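Local coordinates for probable spore coat polysaccharide biosynthesis protein E (Chromobacterium violaceum ATCC 12472, PDB 3G8R), which probably acts as an N-acylneuraminate-9-phosphate synthase of the NeuB family, a zinc-binding enzyme that makes a nine-carbon sugar acid, at the interface of chains A and B. Coordinates in Å, arbitrary orientation; residue numbers count along the deposited sequence, not the author numbering. Chains: chain A/B, Probable spore coat polysaccharide biosynthesis protein E.

The construct holds the NeuB and SAF parts of a longer protein, and the two copies pair about a two-fold axis, the mode of pairing expected of this family. Contact 2 sits at that axis. The centres of the C-alpha atoms of contacts 2 and 3 are about 10 Å apart, and the two share A:Leu213 on helix 209-216. Contact 1 is farther out, its centre about 16 Å from that of contact 3 and 23 Å from that of contact 2, where helix 269-278 of chain B meets loops of chain A's barrel. Chain B thus holds chain A first near the axis and again farther along its chain. Exchanging the chains gives the twin of each contact.

Contact 1: the interface of chains A and B. Residues chain A 119, 143-144, 169-172; chain B 267, 271, 275.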
# COMPACT_ATOMS: atom_id res chain seq x y z
N SER A 119 1.01 -20.07 -13.20
CA SER A 119 2.33 -20.06 -12.58
C SER A 119 3.06 -21.35 -12.86
O SER A 119 4.29 -21.36 -12.85
CB SER A 119 2.21 -19.87 -11.07
OG SER A 119 0.90 -19.46 -10.73
N ALA A 143 3.96 -17.16 -9.17
CA ALA A 143 4.19 -17.91 -7.93
C ALA A 143 5.44 -18.81 -7.94
O ALA A 143 5.61 -19.67 -8.78
CB ALA A 143 2.99 -18.72 -7.56
N GLY A 144 6.34 -18.61 -6.99
CA GLY A 144 7.56 -19.40 -6.93
C GLY A 144 8.41 -19.40 -8.19
O GLY A 144 9.14 -20.36 -8.44
N CYS A 169 1.34 -13.98 -7.21
CA CYS A 169 0.47 -14.90 -6.56
C CYS A 169 1.24 -15.94 -5.78
O CYS A 169 2.44 -16.11 -5.96
CB CYS A 169 -0.54 -15.53 -7.52
SG CYS A 169 0.05 -16.73 -8.66
N VAL A 170 0.53 -16.60 -4.89
CA VAL A 170 1.11 -17.64 -4.09
C VAL A 170 0.34 -18.94 -4.35
O VAL A 170 -0.91 -18.97 -4.38
CB VAL A 170 1.07 -17.27 -2.61
CG1 VAL A 170 1.84 -18.29 -1.81
CG2 VAL A 170 1.64 -15.87 -2.41
N ALA A 171 1.11 -20.01 -4.56
CA ALA A 171 0.56 -21.31 -4.83
C ALA A 171 0.26 -22.06 -3.54
O ALA A 171 0.74 -23.17 -3.32
CB ALA A 171 1.51 -22.09 -5.72
N GLU A 172 -0.51 -21.46 -2.66
CA GLU A 172 -1.05 -22.23 -1.56
C GLU A 172 -2.53 -22.07 -1.68
O GLU A 172 -3.05 -20.96 -1.90
CB GLU A 172 -0.51 -21.79 -0.21
CG GLU A 172 0.98 -22.07 -0.08
CD GLU A 172 1.66 -21.29 1.05
OE1 GLU A 172 2.89 -21.05 0.95
OE2 GLU A 172 0.96 -20.93 2.03
N VAL B 267 11.31 -19.50 -1.60
CA VAL B 267 10.02 -20.15 -1.86
C VAL B 267 9.82 -21.49 -1.07
O VAL B 267 10.79 -22.20 -0.76
CB VAL B 267 9.66 -20.21 -3.39
CG1 VAL B 267 10.92 -20.30 -4.26
CG2 VAL B 267 8.64 -21.30 -3.71
N GLU B 271 4.72 -24.73 -1.72
CA GLU B 271 4.57 -24.03 -2.96
C GLU B 271 5.24 -24.78 -4.09
O GLU B 271 4.61 -25.07 -5.11
CB GLU B 271 5.18 -22.64 -2.84
CG GLU B 271 4.53 -21.62 -3.73
CD GLU B 271 4.66 -20.19 -3.22
OE1 GLU B 271 5.26 -19.97 -2.13
OE2 GLU B 271 4.13 -19.30 -3.93
N LEU B 275 3.35 -26.47 -7.40
CA LEU B 275 3.62 -26.19 -8.82
C LEU B 275 3.96 -27.43 -9.64
O LEU B 275 3.39 -27.63 -10.71
CB LEU B 275 4.71 -25.15 -9.00
CG LEU B 275 4.37 -23.72 -8.59
CD1 LEU B 275 5.59 -22.83 -8.71
CD2 LEU B 275 3.22 -23.15 -9.42
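B:Glu271 reaches from helix 269-278 of chain B between two loops of chain A, at the mouth of the NeuB-family barrel. One loop brings A:Ala143 and A:Gly144, just past strand 138-141; the other is the stretch from A:Cys169 to A:Glu172, just past strand 164-168. Of the B:Glu271 surface, 81 Å² is hidden. Its CG lies anti to the backbone N (chi1 -151°) and the chain runs on extended, which carries the carboxylate to the backbone of A:Ala171. There OE2 accepts a hydrogen bond from the backbone N of A:Ala171 at 3.2 Å, nearly straight at 163°, the donor coming from above the carboxylate plane. The stem packs as well: CG of B:Glu271 lies 3.6 Å from CB of A:Ala171. The side chain of A:Val170 crosses it at about a right angle, with its CG1 3.7 Å from the carboxylate carbon CD. A second acid stands close by, OE1 of A:Glu172 lying 4.0 Å from OE1 of B:Glu271 with the carboxylate planes 82° apart, a pairing of like groups that may cost some repulsion.

One turn on, B:Leu275 straddles the neighbouring loops with its two methyls. CD1 lies over the carbonyl of A:Ala143, while CD2 meets CB of A:Ser119 at 3.8 Å, beyond strand 114-117. A:Gly144, with 39 Å² hidden, presents its bare backbone to chain B; its CA touches CG2 of B:Val267 at 3.9 Å, on the segment leading into the helix.

Contact 2: the interface of chains A and B. Residues chain A 212-213, 216, 258; chain B 209, 212-213, 216.
The carboxylate of B:Glu209, the flat side-chain group here, is met by two selenomethionine methyls of chain A. CE of A:Met258 lies obliquely over one face, 4.1 Å from the carboxylate carbon CD, whereas CE of A:Met212 comes beside OE1 rather than over a face, 4.0 Å from that oxygen. The CG of B:Glu209 sits between the backbone N and the carbonyl carbon (chi1 44°) and the chain bends at the next bond. This lays CG against the tip of A:Met258, 3.5 Å from its CE, the two chains crossing at about a right angle. A:Met258 also sets its selenium 4.0 Å from CD2 of B:Leu213.

Nearer the axis the contacts come in matched pairs. CD1 of A:Leu213 touches CB of B:Met212 at 3.7 Å, and CD1 of B:Leu213 returns the contact on CB of A:Met212 at 3.8 Å. The methyls of A:Ala216 and B:Ala216 face each other, CB to CB at 4.1 Å. No polar bond crosses this patch.

Helix 209-216 of each chain packs against its mate, and helix 242-259 adds A:Met258. Along the chain, helix 209-216 comes between strands 196-201 and 221-225; A:His202 directly follows the first strand and A:His225 ends the second, and both bind zinc.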
# COMPACT_ATOMS: atom_id res chain seq x y z
N MSE A 212 -7.29 -4.10 -0.78
CA MSE A 212 -6.96 -2.72 -0.54
C MSE A 212 -5.43 -2.59 -0.50
O MSE A 212 -4.81 -1.78 -1.22
CB MSE A 212 -7.58 -2.25 0.76
CG MSE A 212 -9.02 -2.68 1.00
SE MSE A 212 -9.73 -1.57 2.20
CE MSE A 212 -10.96 -2.64 2.88
N LEU A 213 -4.80 -3.43 0.30
CA LEU A 213 -3.34 -3.49 0.35
C LEU A 213 -2.76 -3.64 -1.04
O LEU A 213 -1.69 -3.10 -1.34
CB LEU A 213 -2.94 -4.65 1.21
CG LEU A 213 -2.53 -4.31 2.63
CD1 LEU A 213 -3.43 -3.32 3.28
CD2 LEU A 213 -2.46 -5.58 3.43
N ALA A 216 -3.07 -0.50 -3.12
CA ALA A 216 -2.25 0.57 -2.54
C ALA A 216 -0.89 0.38 -3.05
O ALA A 216 -0.15 1.32 -3.19
CB ALA A 216 -2.23 0.52 -1.04
N MSE A 258 -10.19 6.41 -0.57
CA MSE A 258 -9.29 6.73 0.52
C MSE A 258 -7.91 7.08 -0.02
O MSE A 258 -7.17 7.77 0.63
CB MSE A 258 -9.17 5.53 1.47
CG MSE A 258 -10.17 5.45 2.59
SE MSE A 258 -9.94 3.96 3.56
CE MSE A 258 -10.96 4.58 4.83
N GLU B 209 -8.80 0.95 8.24
CA GLU B 209 -8.16 0.62 7.00
C GLU B 209 -7.01 1.56 6.58
O GLU B 209 -6.08 1.12 5.90
CB GLU B 209 -9.17 0.35 5.90
CG GLU B 209 -10.29 1.35 5.85
CD GLU B 209 -11.61 0.80 6.37
OE1 GLU B 209 -12.12 -0.22 5.84
OE2 GLU B 209 -12.13 1.42 7.32
N MSE B 212 -3.50 0.48 7.55
CA MSE B 212 -3.11 -0.65 6.70
C MSE B 212 -2.62 -0.14 5.35
O MSE B 212 -1.64 -0.66 4.81
CB MSE B 212 -4.26 -1.65 6.52
CG MSE B 212 -4.92 -2.09 7.84
SE MSE B 212 -5.91 -3.54 7.63
CE MSE B 212 -4.64 -4.73 7.52
N LEU B 213 -3.28 0.89 4.82
CA LEU B 213 -2.90 1.49 3.54
C LEU B 213 -1.59 2.31 3.66
O LEU B 213 -0.70 2.24 2.81
CB LEU B 213 -4.04 2.40 3.03
CG LEU B 213 -5.12 1.75 2.20
CD1 LEU B 213 -5.34 0.30 2.56
CD2 LEU B 213 -6.47 2.50 2.27
N ALA B 216 1.17 -0.04 3.77
CA ALA B 216 1.42 -0.68 2.48
C ALA B 216 2.18 0.24 1.52
O ALA B 216 2.84 -0.23 0.59
CB ALA B 216 0.12 -1.16 1.85

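Contact 3: the interface of chains A and B. Residues chain A 177, 180-181, 207, 209-210, 213; chain B 254, 257-258.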
# COMPACT_ATOMS: atom_id res chain seq x y z
N ASP A 177 -3.23 -15.91 5.73
CA ASP A 177 -3.06 -14.47 5.86
C ASP A 177 -1.60 -14.16 6.05
O ASP A 177 -1.05 -13.37 5.31
CB ASP A 177 -3.85 -13.99 7.06
CG ASP A 177 -5.32 -14.32 6.96
OD1 ASP A 177 -5.65 -15.27 6.23
OD2 ASP A 177 -6.13 -13.63 7.60
N LEU A 180 0.32 -14.22 2.41
CA LEU A 180 -0.09 -13.54 1.21
C LEU A 180 1.08 -12.81 0.58
O LEU A 180 1.07 -12.61 -0.62
CB LEU A 180 -1.16 -12.53 1.53
CG LEU A 180 -2.45 -13.16 2.02
CD1 LEU A 180 -3.38 -12.12 2.50
CD2 LEU A 180 -3.07 -13.90 0.85
N HIS A 181 2.04 -12.37 1.39
CA HIS A 181 3.25 -11.74 0.86
C HIS A 181 2.92 -10.69 -0.17
O HIS A 181 3.34 -10.78 -1.33
CB HIS A 181 4.16 -12.77 0.19
CG HIS A 181 5.57 -12.31 0.06
ND1 HIS A 181 6.49 -12.95 -0.75
CD2 HIS A 181 6.23 -11.28 0.63
CE1 HIS A 181 7.65 -12.32 -0.69
NE2 HIS A 181 7.53 -11.31 0.16
N LEU A 207 -12.14 -11.97 2.70
CA LEU A 207 -11.10 -11.21 3.38
C LEU A 207 -11.20 -9.69 3.29
O LEU A 207 -11.31 -9.02 4.33
CB LEU A 207 -9.69 -11.72 3.06
CG LEU A 207 -9.20 -12.77 4.06
CD1 LEU A 207 -7.73 -13.10 3.90
CD2 LEU A 207 -9.48 -12.31 5.47
N GLU A 209 -9.37 -6.99 3.08
CA GLU A 209 -8.20 -6.09 3.16
C GLU A 209 -7.09 -6.34 2.15
O GLU A 209 -6.48 -5.40 1.69
CB GLU A 209 -7.64 -5.96 4.56
CG GLU A 209 -7.43 -7.26 5.25
CD GLU A 209 -8.44 -7.48 6.35
OE1 GLU A 209 -8.34 -6.75 7.36
OE2 GLU A 209 -9.32 -8.38 6.18
N PRO A 210 -6.83 -7.61 1.78
CA PRO A 210 -5.72 -7.85 0.85
C PRO A 210 -5.84 -7.05 -0.42
O PRO A 210 -4.86 -6.53 -0.89
CB PRO A 210 -5.81 -9.35 0.55
CG PRO A 210 -6.39 -9.95 1.73
CD PRO A 210 -7.38 -8.87 2.30
N LEU A 213 -4.80 -3.43 0.30
CA LEU A 213 -3.34 -3.49 0.35
C LEU A 213 -2.76 -3.64 -1.04
O LEU A 213 -1.69 -3.10 -1.34
CB LEU A 213 -2.94 -4.65 1.21
CG LEU A 213 -2.53 -4.31 2.63
CD1 LEU A 213 -3.43 -3.32 3.28
CD2 LEU A 213 -2.46 -5.58 3.43
N ARG B 254 -1.53 -6.48 11.55
CA ARG B 254 -2.11 -7.39 10.59
C ARG B 254 -1.58 -7.07 9.17
O ARG B 254 -1.21 -7.98 8.42
CB ARG B 254 -3.62 -7.37 10.65
CG ARG B 254 -4.24 -8.50 9.86
CD ARG B 254 -5.75 -8.69 10.11
NE ARG B 254 -6.36 -9.36 8.95
CZ ARG B 254 -6.33 -10.69 8.72
NH1 ARG B 254 -5.74 -11.53 9.55
NH2 ARG B 254 -6.89 -11.17 7.61
N ALA B 257 1.78 -8.37 8.74
CA ALA B 257 1.66 -9.82 8.54
C ALA B 257 1.30 -10.12 7.08
O ALA B 257 2.04 -10.84 6.39
CB ALA B 257 0.63 -10.39 9.49
N MSE B 258 0.20 -9.54 6.57
CA MSE B 258 -0.26 -9.81 5.19
C MSE B 258 0.74 -9.36 4.12
O MSE B 258 0.81 -9.93 3.03
CB MSE B 258 -1.59 -9.14 4.94
CG MSE B 258 -2.69 -9.76 5.69
SE MSE B 258 -4.17 -8.87 5.37
CE MSE B 258 -5.09 -10.25 4.87
O HOH W 1 2.50 -12.41 3.98
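B:Arg254 points CG anti to its backbone N (chi1 -169°) and stays extended to NE, which carries its guanidinium across the dimer interface of the NeuB-family barrels to A:Asp177 on 3-10 helix 177-179. B:Met258, one turn later on the same helix, 242-259, has CG anti to the carbonyl carbon and bends at its last torsion (chi3 126°), tucking its methyl among side chains of chain A.

The arginine grips end-on: NH2 and NH1 both donate to OD2 of A:Asp177, at 2.6 Å and 2.9 Å, forming a salt bridge on one carboxylate oxygen. The NH2 bond is the shorter and straighter; the NH1 bond is bent. That oxygen lies in the guanidinium plane, but the carboxylate is turned 68° from it; NH1 takes the anti lone pair, whereas NH2 comes from above the carboxylate plane. From another edge of the guanidinium, NE makes a longer salt bridge to OE1 of A:Glu209, 3.6 Å away. The two nearby acids would be expected to stabilise its positive charge.

Beside them the selenomethionine B:Met258, with 81 Å² hidden, packs against side chains of chain A. Its CE lies 3.4 Å from CG of A:Pro210 and 3.5 Å from CD1 of A:Leu180, whose side chain runs alongside, pointing the same way. Its contact with CG of A:Glu209 is the twin of that between A:Met258 and B:Glu209. At the helix end, a water hydrogen-bonded to the backbone N of A:His181 (2.6 Å) also bonds the carbonyl O of B:Ala257. The carbonyl O of B:Met258 lies 3.2 Å from the same A:His181 N, but the N-H is aimed at the water, leaving any direct bond weak.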